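Local coordinates for beta-alanyl-CoA:ammonia lyase 2 (Clostridium propionicum, PDB 4MTU), which probably catalyses the elimination of ammonia from beta-alanyl-CoA, and binds a zinc ion, at residues 40-45 and 82-86. Residues are numbered along the deposited sequence; the frame is centred on the assembly and turned at random.
Sequences LMVYVD and SYTCK. With ZN (zinc ion), chain B; SO4 (sulfate ion), chain C.
Met41, Val44 and Asp45 meet Tyr83 in a buried helix-on-sheet contact of the hot dog fold. Residues 40-45, in the C-terminal part of helix 27-45, lie on the start of strand 82-95, the middle strand of the antiparallel sheet that wraps the helix. The segment axes come within 11.0 Å, at 130° between their directions. Met41 makes a Met-aromatic contact. Its SD sits over one face of the Tyr83 ring, 3.8 Å from the centroid and displaced toward the rim on the CG and CD1 side. The Met41 chain bends at chi2 (-58°) and again at chi3, which carries CE past CB of Tyr83 toward SG of Cys85. CD1 of Leu40 reaches that same sulfur, 4.1 Å from SG of Cys85. CG1 of Val44 approaches CE2 of Tyr83 obliquely, at 3.7 Å. Ile75 of the adjoining strand 68-78 also packs against Met41 and Val44. The polar end of the contact is the metal site. Asp45 grips the zinc ion with both carboxylate oxygens, and His142 and three waters complete the shell. One of these waters also donates to the backbone O of Val44. Tyr83 is a second-shell residue, and its bond probably helps to set the carboxylate's orientation. Its OH donates to OD1 of Asp45 over 2.6 Å, reaching the anti side of that oxygen 31° out of the carboxylate plane.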
ATOM      1  N   LEU A  40      -2.377 -21.167 -12.039  1.00 10.70           N
ATOM      2  CA  LEU A  40      -2.142 -22.506 -12.543  1.00 10.90           C
ATOM      3  C   LEU A  40      -2.862 -23.592 -11.682  1.00 10.81           C
ATOM      4  O   LEU A  40      -3.402 -24.539 -12.239  1.00 11.81           O
ATOM      5  CB  LEU A  40      -0.655 -22.827 -12.603  1.00 11.48           C
ATOM      6  CG  LEU A  40       0.174 -22.032 -13.626  1.00 12.63           C
ATOM      7  CD1 LEU A  40       1.649 -22.193 -13.354  1.00 13.46           C
ATOM      8  CD2 LEU A  40      -0.140 -22.504 -15.028  1.00 13.28           C
ATOM      9  N   MET A  41      -2.834 -23.409 -10.382  1.00 10.93           N
ATOM     10  CA  MET A  41      -3.445 -24.377  -9.492  1.00 11.27           C
ATOM     11  C   MET A  41      -4.969 -24.321  -9.588  1.00 11.00           C
ATOM     12  O   MET A  41      -5.651 -25.385  -9.529  1.00 11.95           O
ATOM     13  CB  MET A  41      -2.943 -24.166  -8.058  1.00 11.63           C
ATOM     14  CG  MET A  41      -1.476 -24.470  -7.887  1.00 12.62           C
ATOM     15  SD  MET A  41      -0.979 -26.150  -8.347  1.00 13.47           S
ATOM     16  CE  MET A  41      -0.354 -25.912 -10.002  1.00 14.26           C
ATOM     17  N   VAL A  42      -5.525 -23.145  -9.718  1.00 11.00           N
ATOM     18  CA  VAL A  42      -6.955 -23.021  -9.958  1.00 10.84           C
ATOM     19  C   VAL A  42      -7.341 -23.828 -11.193  1.00 10.92           C
ATOM     20  O   VAL A  42      -8.337 -24.566 -11.210  1.00 11.74           O
ATOM     21  CB  VAL A  42      -7.362 -21.519 -10.099  1.00 11.58           C
ATOM     22  CG1 VAL A  42      -8.827 -21.415 -10.551  1.00 12.21           C
ATOM     23  CG2 VAL A  42      -7.118 -20.789  -8.774  1.00 12.54           C
ATOM     24  N   TYR A  43      -6.565 -23.659 -12.254  1.00 11.23           N
ATOM     25  CA  TYR A  43      -6.884 -24.344 -13.504  1.00 11.71           C
ATOM     26  C   TYR A  43      -6.689 -25.862 -13.474  1.00 12.24           C
ATOM     27  O   TYR A  43      -7.457 -26.595 -14.073  1.00 12.93           O
ATOM     28  CB  TYR A  43      -6.082 -23.742 -14.664  1.00 12.16           C
ATOM     29  CG  TYR A  43      -6.393 -22.306 -14.964  1.00 12.14           C
ATOM     30  CD1 TYR A  43      -7.595 -21.694 -14.625  1.00 13.49           C
ATOM     31  CD2 TYR A  43      -5.452 -21.499 -15.613  1.00 12.42           C
ATOM     32  CE1 TYR A  43      -7.859 -20.377 -14.891  1.00 13.33           C
ATOM     33  CE2 TYR A  43      -5.727 -20.186 -15.880  1.00 12.89           C
ATOM     34  CZ  TYR A  43      -6.913 -19.605 -15.537  1.00 13.16           C
ATOM     35  OH  TYR A  43      -7.173 -18.277 -15.771  1.00 14.97           O
ATOM     36  N   VAL A  44      -5.654 -26.324 -12.780  1.00 11.44           N
ATOM     37  CA  VAL A  44      -5.351 -27.764 -12.815  1.00 12.07           C
ATOM     38  C   VAL A  44      -6.220 -28.552 -11.848  1.00 11.78           C
ATOM     39  O   VAL A  44      -6.517 -29.729 -12.105  1.00 13.16           O
ATOM     40  CB  VAL A  44      -3.837 -28.038 -12.590  1.00 12.93           C
ATOM     41  CG1 VAL A  44      -3.438 -27.922 -11.162  1.00 13.43           C
ATOM     42  CG2 VAL A  44      -3.506 -29.398 -13.208  1.00 14.82           C
ATOM     43  N   ASP A  45      -6.617 -27.960 -10.716  1.00 11.90           N
ATOM     44  CA  ASP A  45      -7.339 -28.726  -9.682  1.00 11.52           C
ATOM     45  C   ASP A  45      -8.310 -27.895  -8.858  1.00 11.56           C
ATOM     46  O   ASP A  45      -8.825 -28.419  -7.851  1.00 12.19           O
ATOM     47  CB  ASP A  45      -6.425 -29.588  -8.855  1.00 12.22           C
ATOM     48  CG  ASP A  45      -6.244 -31.004  -9.329  1.00 12.70           C
ATOM     49  OD1 ASP A  45      -5.118 -31.518  -9.429  1.00 14.68           O
ATOM     50  OD2 ASP A  45      -7.279 -31.665  -9.673  1.00 13.90           O
ATOM     51  N   SER A  82       1.697 -32.454  -5.032  1.00 16.21           N
ATOM     52  CA  SER A  82       2.596 -31.371  -5.308  1.00 16.68           C
ATOM     53  C   SER A  82       2.705 -31.202  -6.815  1.00 15.96           C
ATOM     54  O   SER A  82       2.526 -32.148  -7.589  1.00 21.64           O
ATOM     55  CB  SER A  82       3.939 -31.642  -4.639  0.53 19.30           C
ATOM     56  OG  SER A  82       4.730 -32.368  -5.553  0.53 22.69           O
ATOM     57  N   TYR A  83       2.930 -29.981  -7.249  1.00 14.66           N
ATOM     58  CA  TYR A  83       2.960 -29.584  -8.628  1.00 14.14           C
ATOM     59  C   TYR A  83       4.239 -28.758  -8.862  1.00 14.58           C
ATOM     60  O   TYR A  83       4.449 -27.760  -8.160  1.00 17.51           O
ATOM     61  CB  TYR A  83       1.726 -28.743  -8.976  1.00 14.87           C
ATOM     62  CG  TYR A  83       0.412 -29.358  -8.630  1.00 13.85           C
ATOM     63  CD1 TYR A  83      -0.063 -29.401  -7.340  1.00 14.62           C
ATOM     64  CD2 TYR A  83      -0.409 -29.893  -9.627  1.00 14.60           C
ATOM     65  CE1 TYR A  83      -1.267 -29.962  -6.991  1.00 14.93           C
ATOM     66  CE2 TYR A  83      -1.637 -30.474  -9.260  1.00 14.43           C
ATOM     67  CZ  TYR A  83      -2.066 -30.498  -7.976  1.00 14.02           C
ATOM     68  OH  TYR A  83      -3.276 -31.048  -7.612  1.00 16.00           O
ATOM     69  N   THR A  84       5.065 -29.214  -9.777  1.00 13.75           N
ATOM     70  CA  THR A  84       6.331 -28.510 -10.051  1.00 14.66           C
ATOM     71  C   THR A  84       6.092 -27.593 -11.212  1.00 13.69           C
ATOM     72  O   THR A  84       5.665 -28.030 -12.267  1.00 15.12           O
ATOM     73  CB  THR A  84       7.438 -29.529 -10.393  1.00 17.99           C
ATOM     74  OG1 THR A  84       7.520 -30.464  -9.309  1.00 22.13           O
ATOM     75  CG2 THR A  84       8.757 -28.785 -10.627  1.00 19.93           C
ATOM     76  N   CYS A  85       6.431 -26.292 -11.011  1.00 13.92           N
ATOM     77  CA  CYS A  85       6.187 -25.256 -11.958  1.00 13.51           C
ATOM     78  C   CYS A  85       7.498 -24.517 -12.291  1.00 13.36           C
ATOM     79  O   CYS A  85       8.397 -24.446 -11.463  1.00 15.39           O
ATOM     80  CB  CYS A  85       5.144 -24.268 -11.430  1.00 14.37           C
ATOM     81  SG  CYS A  85       3.536 -24.992 -11.109  1.00 16.35           S
ATOM     82  N   LYS A  86       7.542 -23.962 -13.486  1.00 12.79           N
ATOM     83  CA  LYS A  86       8.649 -23.089 -13.933  1.00 13.35           C
ATOM     84  C   LYS A  86       8.120 -21.718 -14.150  1.00 12.22           C
ATOM     85  O   LYS A  86       6.991 -21.521 -14.598  1.00 13.00           O
ATOM     86  CB  LYS A  86       9.308 -23.629 -15.185  1.00 18.17           C
ATOM     87  CG  LYS A  86       9.984 -25.001 -14.922  1.00 27.93           C
ATOM     88  CD  LYS A  86      11.464 -24.963 -15.259  1.00 55.04           C
TER
HETATM   89 ZN    ZN B 201      -6.177 -33.381 -10.327  1.00 14.86          ZN
HETATM   90  S   SO4 C 202       3.945 -35.783  -4.432  0.72 25.68           S
HETATM   91  O1  SO4 C 202       2.742 -35.481  -3.614  0.72 26.29           O
HETATM   92  O2  SO4 C 202       4.205 -37.190  -4.398  0.72 29.52           O
HETATM   93  O3  SO4 C 202       5.101 -35.020  -3.847  0.72 30.87           O
HETATM   94  O4  SO4 C 202       3.565 -35.084  -5.726  0.72 28.61           O
HETATM   95  O   HOH W   1      -5.875 -32.437 -12.248  1.00 16.13           O
HETATM   96  O   HOH W   2      -7.605 -34.498 -11.383  1.00 16.87           O
HETATM   97  O   HOH W   3      -6.844 -34.393  -8.602  1.00 17.22           O